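PDB 6JXG: beta-glucosidase from Chaetomella raphigera, which probably catalyses the hydrolysis of terminal, non-reducing beta-D-glucosyl residues with release of beta-D-glucose, a step in the breakdown of cellulose. Local coordinates for residues 13-17 against 285-290; 530-534 against 558-562; 379-385 against 439-445; 29-34 against 250-256. One frame throughout, in Å; residues are numbered along the deposited sequence.

Contact 1: residues 13-17 against 285-290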
loop_
_atom_site.group_PDB
_atom_site.type_symbol
_atom_site.label_atom_id
_atom_site.label_comp_id
_atom_site.label_asym_id
_atom_site.label_seq_id
_atom_site.Cartn_x
_atom_site.Cartn_y
_atom_site.Cartn_z
ATOM N N ALA A 13 -11.396 -14.518 25.609
ATOM C CA ALA A 13 -11.290 -13.141 26.100
ATOM C C ALA A 13 -12.217 -12.869 27.244
ATOM O O ALA A 13 -11.805 -12.196 28.162
ATOM C CB ALA A 13 -11.541 -12.103 24.970
ATOM N N THR A 14 -13.478 -13.299 27.137
ATOM C CA THR A 14 -14.450 -13.052 28.205
ATOM C C THR A 14 -13.963 -13.743 29.510
ATOM O O THR A 14 -14.100 -13.193 30.583
ATOM C CB THR A 14 -15.881 -13.414 27.720
ATOM O OG1 THR A 14 -16.222 -12.499 26.626
ATOM C CG2 THR A 14 -16.887 -13.198 28.799
ATOM N N ALA A 15 -13.424 -14.940 29.393
ATOM C CA ALA A 15 -12.919 -15.657 30.562
ATOM C C ALA A 15 -11.756 -14.929 31.226
ATOM O O ALA A 15 -11.697 -14.818 32.444
ATOM C CB ALA A 15 -12.501 -17.041 30.197
ATOM N N ALA A 16 -10.816 -14.426 30.433
ATOM C CA ALA A 16 -9.730 -13.625 30.972
ATOM C C ALA A 16 -10.179 -12.319 31.638
ATOM O O ALA A 16 -9.708 -11.963 32.766
ATOM C CB ALA A 16 -8.676 -13.370 29.858
ATOM N N LEU A 17 -11.099 -11.614 30.987
ATOM C CA LEU A 17 -11.625 -10.361 31.500
ATOM C C LEU A 17 -12.128 -10.525 32.960
ATOM O O LEU A 17 -12.014 -9.620 33.801
ATOM C CB LEU A 17 -12.767 -9.862 30.619
ATOM C CG LEU A 17 -13.355 -8.493 30.951
ATOM C CD1 LEU A 17 -12.460 -7.349 30.555
ATOM C CD2 LEU A 17 -14.747 -8.293 30.364
ATOM N N VAL A 285 -11.045 -4.060 26.465
ATOM C CA VAL A 285 -10.218 -5.195 26.852
ATOM C C VAL A 285 -10.613 -6.479 26.228
ATOM O O VAL A 285 -9.744 -7.264 25.826
ATOM C CB VAL A 285 -10.171 -5.323 28.388
ATOM C CG1 VAL A 285 -9.267 -6.496 28.769
ATOM C CG2 VAL A 285 -9.563 -4.057 28.961
ATOM N N THR A 286 -11.929 -6.742 26.142
ATOM C CA THR A 286 -12.403 -7.912 25.502
ATOM C C THR A 286 -11.904 -7.983 24.049
ATOM O O THR A 286 -11.465 -9.025 23.611
ATOM C CB THR A 286 -13.938 -8.023 25.518
ATOM O OG1 THR A 286 -14.448 -7.958 26.871
ATOM C CG2 THR A 286 -14.367 -9.297 24.902
ATOM N N ARG A 287 -11.929 -6.844 23.376
ATOM C CA ARG A 287 -11.527 -6.770 21.980
ATOM C C ARG A 287 -10.004 -7.028 21.805
ATOM O O ARG A 287 -9.579 -7.805 20.946
ATOM C CB ARG A 287 -11.908 -5.430 21.403
ATOM C CG ARG A 287 -13.415 -5.238 21.157
ATOM C CD ARG A 287 -13.778 -3.821 20.774
ATOM N NE ARG A 287 -15.173 -3.737 20.371
ATOM C CZ ARG A 287 -15.697 -4.172 19.219
ATOM N NH1 ARG A 287 -14.933 -4.642 18.259
ATOM N NH2 ARG A 287 -17.018 -4.079 19.044
ATOM N N ILE A 288 -9.189 -6.344 22.601
ATOM C CA ILE A 288 -7.727 -6.467 22.578
ATOM C C ILE A 288 -7.303 -7.926 22.833
ATOM O O ILE A 288 -6.540 -8.517 22.056
ATOM C CB ILE A 288 -7.067 -5.558 23.638
ATOM C CG1 ILE A 288 -7.385 -4.094 23.330
ATOM C CG2 ILE A 288 -5.542 -5.761 23.651
ATOM C CD1 ILE A 288 -7.229 -3.102 24.449
ATOM N N LEU A 289 -7.915 -8.516 23.860
ATOM C CA LEU A 289 -7.629 -9.922 24.205
ATOM C C LEU A 289 -8.170 -10.854 23.107
ATOM O O LEU A 289 -7.546 -11.854 22.783
ATOM C CB LEU A 289 -8.214 -10.287 25.606
ATOM C CG LEU A 289 -7.598 -9.506 26.785
ATOM C CD1 LEU A 289 -8.242 -10.038 28.052
ATOM C CD2 LEU A 289 -6.073 -9.652 26.895
ATOM N N ALA A 290 -9.353 -10.572 22.552
ATOM C CA ALA A 290 -9.889 -11.410 21.493
ATOM C C ALA A 290 -8.875 -11.512 20.319
ATOM O O ALA A 290 -8.672 -12.579 19.760
ATOM C CB ALA A 290 -11.210 -10.877 20.998
#
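A13 lays its methyl group on the turn 286-290 of helix 278-294, with CB 3.4 Å from T286 O, 3.8 Å from L289 CB and close to A290 N and CB as well. Carrying only a methyl, it lets the two backbones come near, and the CA atoms of A13 and A290 are 5.1 Å apart. One turn further on, A16 CB meets the CD1 branch of L289 at 3.8 Å. The L17 chain leaves its backbone N behind (chi1 -175°) and divides its branches between two neighbours: CD1 rests against V285 CB at 3.7 Å, whereas CD2 comes to 3.5 Å from T286 OG1. The contact joins helix 7-17, close to the N-terminus, to helix 278-294 of the TIM-barrel-related N-terminal region, with segment axes 8.8 Å apart at closest approach and their N-to-C directions at 125°. No hydrogen bond crosses between the segments. The threonine hydroxyls are used along their own helices, T14 OG1 with Y10 O and T286 OG1 with D282 O, which leaves T286 CG2 facing A13 CB at 4.0 Å. Y10 also packs on T286 and A290, while V285 reaches I28 and V29 of helix 22-29.

Contact 2: residues 530-534 against 558-562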
loop_
_atom_site.group_PDB
_atom_site.type_symbol
_atom_site.label_atom_id
_atom_site.label_comp_id
_atom_site.label_asym_id
_atom_site.label_seq_id
_atom_site.Cartn_x
_atom_site.Cartn_y
_atom_site.Cartn_z
ATOM N N PRO A 530 -0.260 1.354 -11.075
ATOM C CA PRO A 530 -1.353 1.368 -10.133
ATOM C C PRO A 530 -1.941 2.749 -9.926
ATOM O O PRO A 530 -2.770 2.926 -9.070
ATOM C CB PRO A 530 -0.680 0.897 -8.829
ATOM C CG PRO A 530 0.686 1.545 -8.869
ATOM C CD PRO A 530 1.050 1.448 -10.384
ATOM N N TYR A 531 -1.520 3.697 -10.750
ATOM C CA TYR A 531 -2.053 5.058 -10.801
ATOM C C TYR A 531 -1.860 5.631 -12.191
ATOM O O TYR A 531 -1.270 4.987 -13.058
ATOM C CB TYR A 531 -1.384 5.915 -9.740
ATOM C CG TYR A 531 0.122 5.701 -9.657
ATOM C CD1 TYR A 531 0.943 5.958 -10.738
ATOM C CD2 TYR A 531 0.724 5.244 -8.463
ATOM C CE1 TYR A 531 2.289 5.755 -10.666
ATOM C CE2 TYR A 531 2.087 5.049 -8.399
ATOM C CZ TYR A 531 2.853 5.300 -9.511
ATOM O OH TYR A 531 4.212 5.113 -9.403
ATOM N N THR A 532 -2.469 6.770 -12.437
ATOM C CA THR A 532 -2.396 7.395 -13.747
ATOM C C THR A 532 -1.267 8.356 -13.830
ATOM O O THR A 532 -1.044 9.100 -12.849
ATOM C CB THR A 532 -3.711 8.150 -14.054
ATOM O OG1 THR A 532 -4.804 7.274 -14.028
ATOM C CG2 THR A 532 -3.706 8.854 -15.422
ATOM N N ILE A 533 -0.545 8.355 -14.984
ATOM C CA ILE A 533 0.473 9.340 -15.302
ATOM C C ILE A 533 -0.139 10.295 -16.349
ATOM O O ILE A 533 -0.369 9.941 -17.524
ATOM C CB ILE A 533 1.785 8.708 -15.801
ATOM C CG1 ILE A 533 2.390 7.848 -14.693
ATOM C CG2 ILE A 533 2.793 9.759 -16.318
ATOM C CD1 ILE A 533 3.721 7.259 -15.022
ATOM N N ALA A 534 -0.476 11.494 -15.863
ATOM C CA ALA A 534 -1.125 12.536 -16.673
ATOM C C ALA A 534 -0.098 13.299 -17.519
ATOM O O ALA A 534 1.145 13.225 -17.306
ATOM C CB ALA A 534 -1.798 13.479 -15.774
ATOM N N ASP A 558 -8.271 9.497 -9.630
ATOM C CA ASP A 558 -7.407 8.861 -10.572
ATOM C C ASP A 558 -8.159 8.580 -11.908
ATOM O O ASP A 558 -8.857 9.462 -12.422
ATOM C CB ASP A 558 -6.692 7.618 -9.955
ATOM C CG ASP A 558 -5.448 7.200 -10.736
ATOM O OD1 ASP A 558 -4.289 7.721 -10.548
ATOM O OD2 ASP A 558 -5.657 6.309 -11.567
ATOM N N TYR A 559 -8.039 7.377 -12.453
ATOM C CA TYR A 559 -8.573 7.084 -13.802
ATOM C C TYR A 559 -10.072 7.287 -13.948
ATOM O O TYR A 559 -10.553 7.538 -15.048
ATOM C CB TYR A 559 -8.188 5.671 -14.296
ATOM C CG TYR A 559 -8.859 4.510 -13.560
ATOM C CD1 TYR A 559 -9.928 3.858 -14.108
ATOM C CD2 TYR A 559 -8.390 4.080 -12.308
ATOM C CE1 TYR A 559 -10.575 2.823 -13.464
ATOM C CE2 TYR A 559 -8.972 3.000 -11.708
ATOM C CZ TYR A 559 -10.099 2.401 -12.252
ATOM O OH TYR A 559 -10.720 1.355 -11.592
ATOM N N ARG A 560 -10.816 7.108 -12.858
ATOM C CA ARG A 560 -12.254 7.397 -12.840
ATOM C C ARG A 560 -12.532 8.839 -13.293
ATOM O O ARG A 560 -13.474 9.078 -14.045
ATOM C CB ARG A 560 -12.797 7.189 -11.426
ATOM C CG ARG A 560 -12.779 5.737 -10.931
ATOM C CD ARG A 560 -12.926 5.692 -9.386
ATOM N NE ARG A 560 -13.498 4.407 -8.944
ATOM C CZ ARG A 560 -12.826 3.260 -8.868
ATOM N NH1 ARG A 560 -11.541 3.262 -9.158
ATOM N NH2 ARG A 560 -13.463 2.101 -8.587
ATOM N N HIS A 561 -11.706 9.774 -12.850
ATOM C CA HIS A 561 -11.776 11.160 -13.312
ATOM C C HIS A 561 -11.379 11.360 -14.751
ATOM O O HIS A 561 -12.111 12.023 -15.526
ATOM C CB HIS A 561 -10.970 12.075 -12.404
ATOM C CG HIS A 561 -10.780 13.456 -12.932
ATOM N ND1 HIS A 561 -11.797 14.381 -13.044
ATOM C CD2 HIS A 561 -9.651 14.085 -13.332
ATOM C CE1 HIS A 561 -11.303 15.512 -13.523
ATOM N NE2 HIS A 561 -10.002 15.360 -13.691
ATOM N N PHE A 562 -10.242 10.818 -15.118
ATOM C CA PHE A 562 -9.774 10.942 -16.518
ATOM C C PHE A 562 -10.866 10.397 -17.434
ATOM O O PHE A 562 -11.167 11.039 -18.491
ATOM C CB PHE A 562 -8.433 10.260 -16.748
ATOM C CG PHE A 562 -7.283 10.947 -16.076
ATOM C CD1 PHE A 562 -6.432 11.749 -16.791
ATOM C CD2 PHE A 562 -7.056 10.801 -14.687
ATOM C CE1 PHE A 562 -5.375 12.376 -16.201
ATOM C CE2 PHE A 562 -6.018 11.499 -14.063
ATOM C CZ PHE A 562 -5.161 12.278 -14.826
#
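T532 is gripped twice by the carboxylate of D558. Its backbone N-H gives a nearly straight bond of 2.8 Å (165° at the hydrogen) to the syn lone pair of OD1, and its OG1 donates to OD2, also at 2.8 Å, meeting it from 53° above the carboxylate plane. With OG1 beside its backbone N (chi1 -59°), T532 offers both donors to the same group while CG2, on the other branch, lies over the F562 ring. That methyl sits 3.7 Å from the ring centroid, close to the normal, a CH-pi contact; A534 CB touches the ring edge at CZ (3.7 Å). OD2 also takes a weak bond from Y559 N at the start of its helix. Were D558 an alanine, the buried N-H and hydroxyl of T532 would probably lose their shared acceptor. F562 also pairs edge-to-face with Y540, whose OH bonds to T532 O and A534 N. Both segments lie in the family 3 C-terminal domain: the 530-534 loop packs through P530 and Y531 on helix 75-79, with Y531 OH bonded to W503 of strand 498-503, and Y559 OH bonds D130 OD1 and L650 N of strand 649-658 in the fibronectin type III-like domain.

Contact 3: residues 379-385 against 439-445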
loop_
_atom_site.group_PDB
_atom_site.type_symbol
_atom_site.label_atom_id
_atom_site.label_comp_id
_atom_site.label_asym_id
_atom_site.label_seq_id
_atom_site.Cartn_x
_atom_site.Cartn_y
_atom_site.Cartn_z
ATOM N N LEU A 379 17.315 5.237 -4.489
ATOM C CA LEU A 379 16.116 5.410 -3.742
ATOM C C LEU A 379 15.313 4.093 -3.724
ATOM O O LEU A 379 14.885 3.643 -4.810
ATOM C CB LEU A 379 15.244 6.524 -4.344
ATOM C CG LEU A 379 13.897 6.736 -3.666
ATOM C CD1 LEU A 379 14.105 7.327 -2.271
ATOM C CD2 LEU A 379 13.026 7.673 -4.426
ATOM N N ALA A 380 15.043 3.561 -2.518
ATOM C CA ALA A 380 14.369 2.264 -2.425
ATOM C C ALA A 380 13.263 2.197 -1.415
ATOM O O ALA A 380 12.592 1.163 -1.258
ATOM C CB ALA A 380 15.383 1.161 -2.206
ATOM N N MET A 381 12.966 3.363 -0.847
ATOM C CA MET A 381 12.002 3.514 0.243
ATOM C C MET A 381 11.754 5.063 0.338
ATOM O O MET A 381 12.741 5.832 0.257
ATOM C CB MET A 381 12.773 3.045 1.486
ATOM C CG MET A 381 11.936 2.834 2.622
ATOM S SD MET A 381 12.665 2.069 3.945
ATOM C CE MET A 381 13.280 0.524 3.304
ATOM N N GLY A 382 10.531 5.489 0.544
ATOM C CA GLY A 382 10.238 6.826 1.107
ATOM C C GLY A 382 10.555 7.033 2.591
ATOM O O GLY A 382 11.225 6.236 3.208
ATOM N N TRP A 383 10.190 8.185 3.166
ATOM C CA TRP A 383 10.641 8.456 4.538
ATOM C C TRP A 383 9.490 8.455 5.530
ATOM O O TRP A 383 8.322 8.569 5.166
ATOM C CB TRP A 383 11.386 9.784 4.665
ATOM C CG TRP A 383 10.614 10.999 4.466
ATOM C CD1 TRP A 383 9.750 11.571 5.343
ATOM C CD2 TRP A 383 10.679 11.911 3.331
ATOM N NE1 TRP A 383 9.274 12.760 4.840
ATOM C CE2 TRP A 383 9.785 12.979 3.602
ATOM C CE3 TRP A 383 11.365 11.904 2.126
ATOM C CZ2 TRP A 383 9.577 14.045 2.705
ATOM C CZ3 TRP A 383 11.190 13.014 1.237
ATOM C CH2 TRP A 383 10.284 14.043 1.536
ATOM N N GLY A 384 9.872 8.337 6.791
ATOM C CA GLY A 384 8.909 8.369 7.895
ATOM C C GLY A 384 8.886 7.096 8.698
ATOM O O GLY A 384 9.888 6.410 8.777
ATOM N N SER A 385 7.718 6.788 9.286
ATOM C CA SER A 385 7.551 5.631 10.126
ATOM C C SER A 385 7.447 4.342 9.362
ATOM O O SER A 385 7.736 3.284 9.905
ATOM C CB SER A 385 6.296 5.781 10.986
ATOM O OG SER A 385 5.188 5.724 10.106
ATOM N N ASP A 439 10.803 11.525 -4.460
ATOM C CA ASP A 439 10.652 10.999 -3.131
ATOM C C ASP A 439 9.620 11.763 -2.343
ATOM O O ASP A 439 9.188 12.842 -2.717
ATOM C CB ASP A 439 12.053 11.007 -2.434
ATOM C CG ASP A 439 12.180 10.096 -1.252
ATOM O OD1 ASP A 439 11.263 9.259 -0.991
ATOM O OD2 ASP A 439 13.278 10.225 -0.568
ATOM N N SER A 440 9.210 11.175 -1.223
ATOM C CA SER A 440 8.281 11.840 -0.317
ATOM C C SER A 440 8.197 10.958 0.930
ATOM O O SER A 440 8.749 9.862 0.989
ATOM C CB SER A 440 6.889 12.041 -0.987
ATOM O OG SER A 440 6.129 10.840 -1.165
ATOM N N GLY A 441 7.430 11.424 1.881
ATOM C CA GLY A 441 7.304 10.746 3.153
ATOM C C GLY A 441 6.312 11.352 4.100
ATOM O O GLY A 441 5.507 12.234 3.751
ATOM N N GLU A 442 6.343 10.819 5.316
ATOM C CA GLU A 442 5.492 11.243 6.359
ATOM C C GLU A 442 5.784 12.696 6.790
ATOM O O GLU A 442 6.921 13.170 6.769
ATOM C CB GLU A 442 5.638 10.262 7.557
ATOM C CG GLU A 442 4.622 10.509 8.641
ATOM C CD GLU A 442 4.635 9.441 9.740
ATOM O OE1 GLU A 442 3.916 9.643 10.748
ATOM O OE2 GLU A 442 5.198 8.362 9.503
ATOM N N GLY A 443 4.742 13.384 7.138
ATOM C CA GLY A 443 4.859 14.820 7.416
ATOM C C GLY A 443 5.446 15.250 8.762
ATOM O O GLY A 443 4.997 16.241 9.296
ATOM N N TYR A 444 6.484 14.571 9.256
ATOM C CA TYR A 444 7.278 15.097 10.367
ATOM C C TYR A 444 8.684 15.359 9.952
ATOM O O TYR A 444 9.463 15.776 10.768
ATOM C CB TYR A 444 7.212 14.244 11.636
ATOM C CG TYR A 444 7.855 12.903 11.525
ATOM C CD1 TYR A 444 9.154 12.719 11.901
ATOM C CD2 TYR A 444 7.108 11.772 11.127
ATOM C CE1 TYR A 444 9.800 11.460 11.796
ATOM C CE2 TYR A 444 7.730 10.534 10.993
ATOM C CZ TYR A 444 9.083 10.402 11.321
ATOM O OH TYR A 444 9.657 9.165 11.198
ATOM N N ILE A 445 9.020 15.139 8.682
ATOM C CA ILE A 445 10.344 15.307 8.167
ATOM C C ILE A 445 10.240 16.174 6.895
ATOM O O ILE A 445 9.374 15.951 6.042
ATOM C CB ILE A 445 10.891 13.927 7.735
ATOM C CG1 ILE A 445 11.072 12.993 8.952
ATOM C CG2 ILE A 445 12.266 14.077 7.109
ATOM C CD1 ILE A 445 11.512 11.586 8.612
#
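E442 OE2 accepts two bonds from S385: OG donates at 2.7 Å to the syn lone pair, and the backbone N, at 3.0 Å, meets the anti side 29° out of the carboxylate plane. An extended E442 chain carries the carboxylate to this loop, and its other oxygen, OE1, forms a salt bridge with R166. Behind the carboxylate the two loops run side by side in a single parallel bridge between W383 and G441, where W383 N bonds to S440 O (3.1 Å) and E442 N to W383 O (3.0 Å). The W383 indole is clasped within the curve of 439-445. With chi1 at 67°, CG lies between the backbone N and the carbonyl carbon, and the ring turns back over the opposing loop: the backbone of S440 and G441 covers one face, and I445 CG2 lies over the opposite face, 4.1 Å from the centroid of the five-membered ring. NE1 donates to E442 O at 3.1 Å, with that oxygen close to the ring plane but the bond bent (137°). D439 OD2 lies at the far edge, where L379 CD1 approaches it at 3.5 Å. A side chain on G441 would run into the indole; one on G384 would strike E442 CB, and its backbone angles alone demand glycine. Y444 OH comes to 3.3 Å from G384 C and hydrogen-bonds D371 OD2. These bonds fix the loop after strand 431-438 of the C-terminal region and, through E442 and R166, couple it to the N-terminal region, consistent with the interdomain interface where family 3 enzymes generally have their active site.

Contact 4: residues 29-34 against 250-256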
loop_
_atom_site.group_PDB
_atom_site.type_symbol
_atom_site.label_atom_id
_atom_site.label_comp_id
_atom_site.label_asym_id
_atom_site.label_seq_id
_atom_site.Cartn_x
_atom_site.Cartn_y
_atom_site.Cartn_z
ATOM N N VAL A 29 -5.194 -0.985 28.067
ATOM C CA VAL A 29 -5.724 -0.079 27.095
ATOM C C VAL A 29 -4.862 1.186 26.979
ATOM O O VAL A 29 -5.051 2.025 26.070
ATOM C CB VAL A 29 -7.158 0.125 27.665
ATOM C CG1 VAL A 29 -7.445 1.466 28.173
ATOM C CG2 VAL A 29 -8.221 -0.876 27.177
ATOM N N THR A 30 -3.888 1.344 27.859
ATOM C CA THR A 30 -3.138 2.571 27.965
ATOM C C THR A 30 -1.679 2.276 27.752
ATOM O O THR A 30 -1.056 1.542 28.488
ATOM C CB THR A 30 -3.288 3.252 29.342
ATOM O OG1 THR A 30 -4.654 3.278 29.721
ATOM C CG2 THR A 30 -2.671 4.662 29.347
ATOM N N GLY A 31 -1.144 2.847 26.667
ATOM C CA GLY A 31 0.251 2.709 26.367
ATOM C C GLY A 31 1.115 3.140 27.540
ATOM O O GLY A 31 0.753 4.075 28.284
ATOM N N VAL A 32 2.306 2.539 27.634
ATOM C CA VAL A 32 3.226 2.839 28.800
ATOM C C VAL A 32 3.946 4.175 28.700
ATOM O O VAL A 32 4.539 4.613 29.678
ATOM C CB VAL A 32 4.300 1.760 29.019
ATOM C CG1 VAL A 32 3.645 0.440 29.287
ATOM C CG2 VAL A 32 5.258 1.677 27.857
ATOM N N GLY A 33 3.880 4.831 27.539
ATOM C CA GLY A 33 4.595 6.056 27.316
ATOM C C GLY A 33 5.554 5.943 26.156
ATOM O O GLY A 33 6.180 4.891 25.947
ATOM N N TRP A 34 5.777 7.053 25.465
ATOM C CA TRP A 34 6.707 7.080 24.329
ATOM C C TRP A 34 8.162 6.732 24.737
ATOM O O TRP A 34 8.690 7.309 25.654
ATOM C CB TRP A 34 6.630 8.438 23.662
ATOM C CG TRP A 34 7.576 8.661 22.536
ATOM C CD1 TRP A 34 8.453 9.659 22.445
ATOM C CD2 TRP A 34 7.664 7.910 21.303
ATOM N NE1 TRP A 34 9.151 9.557 21.265
ATOM C CE2 TRP A 34 8.677 8.491 20.540
ATOM C CE3 TRP A 34 6.991 6.759 20.795
ATOM C CZ2 TRP A 34 9.050 8.017 19.235
ATOM C CZ3 TRP A 34 7.369 6.243 19.507
ATOM C CH2 TRP A 34 8.423 6.872 18.742
ATOM N N ALA A 250 -4.746 3.408 23.522
ATOM C CA ALA A 250 -4.142 4.717 23.361
ATOM C C ALA A 250 -2.644 4.604 23.259
ATOM O O ALA A 250 -2.007 4.228 24.235
ATOM C CB ALA A 250 -4.510 5.648 24.515
ATOM N N MET A 251 -2.097 4.925 22.100
ATOM C CA MET A 251 -0.663 4.852 21.910
ATOM C C MET A 251 -0.080 6.235 21.580
ATOM O O MET A 251 -0.679 6.936 20.811
ATOM C CB MET A 251 -0.371 3.911 20.729
ATOM C CG MET A 251 -0.499 2.451 21.096
ATOM S SD MET A 251 0.872 1.994 22.210
ATOM C CE MET A 251 0.003 0.849 23.265
ATOM N N PRO A 252 1.179 6.546 21.987
ATOM C CA PRO A 252 2.001 5.638 22.841
ATOM C C PRO A 252 1.603 5.616 24.297
ATOM O O PRO A 252 2.284 4.922 25.120
ATOM C CB PRO A 252 3.412 6.196 22.692
ATOM C CG PRO A 252 3.221 7.654 22.377
ATOM C CD PRO A 252 1.945 7.742 21.551
ATOM N N GLY A 253 0.504 6.357 24.635
ATOM C CA GLY A 253 -0.064 6.447 25.995
ATOM C C GLY A 253 0.003 7.872 26.552
ATOM O O GLY A 253 -0.967 8.364 27.193
ATOM N N ASP A 254 1.146 8.530 26.338
ATOM C CA ASP A 254 1.318 9.920 26.657
ATOM C C ASP A 254 1.507 10.740 25.376
ATOM O O ASP A 254 1.480 10.202 24.211
ATOM C CB ASP A 254 2.473 10.148 27.647
ATOM C CG ASP A 254 3.831 9.738 27.104
ATOM O OD1 ASP A 254 4.768 9.925 27.898
ATOM O OD2 ASP A 254 3.968 9.277 25.924
ATOM N N ASN A 255 1.716 12.043 25.529
ATOM C CA ASN A 255 1.890 12.858 24.335
ATOM C C ASN A 255 3.360 12.894 23.939
ATOM O O ASN A 255 4.070 13.835 24.313
ATOM C CB ASN A 255 1.326 14.258 24.526
ATOM C CG ASN A 255 1.578 15.165 23.322
ATOM O OD1 ASN A 255 1.726 16.379 23.467
ATOM N ND2 ASN A 255 1.765 14.582 22.155
ATOM N N PHE A 256 3.800 11.835 23.222
ATOM C CA PHE A 256 5.190 11.650 22.807
ATOM C C PHE A 256 6.160 11.961 23.905
ATOM O O PHE A 256 7.165 12.698 23.735
ATOM C CB PHE A 256 5.521 12.493 21.529
ATOM C CG PHE A 256 5.133 11.814 20.241
ATOM C CD1 PHE A 256 5.800 10.691 19.822
ATOM C CD2 PHE A 256 4.080 12.320 19.441
ATOM C CE1 PHE A 256 5.447 10.058 18.626
ATOM C CE2 PHE A 256 3.767 11.696 18.253
ATOM C CZ PHE A 256 4.424 10.578 17.856
HETATM O O HOH W 1 4.041 2.831 24.282
#
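W34 points CG away from its backbone N (chi1 176°), and F256 turns CG beside its own N; together these bring the edge of F256 onto a face of the indole. The pair is T-shaped, with the centroids of the F256 ring and the five-membered ring of W34 5.0 Å apart, planes at 84° and F256 CD1 3.7 Å from W34 CD2. P252, after a cis peptide bond, presses CG on W34 CB at 3.7 Å. W34 N donates to D254 OD2 at 2.9 Å, nearly straight but 36° above the carboxylate plane. Further back a single parallel bridge pairs A250 N with V29 O and G31 N with A250 O, and G33 N reaches P252 O at 2.9 Å. W309 and W233 meet the W34 rings as well. With an alanine at W34 the edge of F256 is likely to lose the indole face it abuts, and W233 and W309 a ring neighbour. G31 and G253 run so close (CA atoms 3.8 Å apart) that a CB on either would clash. The loop after helix 22-29 is thus tied to the TIM-barrel-related N-terminal domain by backbone bonds at one end and aromatic rings at the other.

Overall arrangement
Contacts 1 and 4 touch: V29 CG2 of contact 4 meets I288 CD1 (3.7 Å) and V285 CG2 (3.9 Å), so helices 22-29 and 278-294 link them. The centres of contacts 1 and 4 are about 20 Å apart. Both lie on the side of the molecule away from contact 2, whose centre is about 44 Å from that of contact 1. Contact 3 stands between, its nearest atoms about 7 Å from contact 4 and about 10 Å from contact 2, with which it shares the C-terminal domain. In family 3 beta-glucosidases the active site generally lies between the two domains; contact 3, bonded to R166, is consistent with that interface, and contact 4 may flank it.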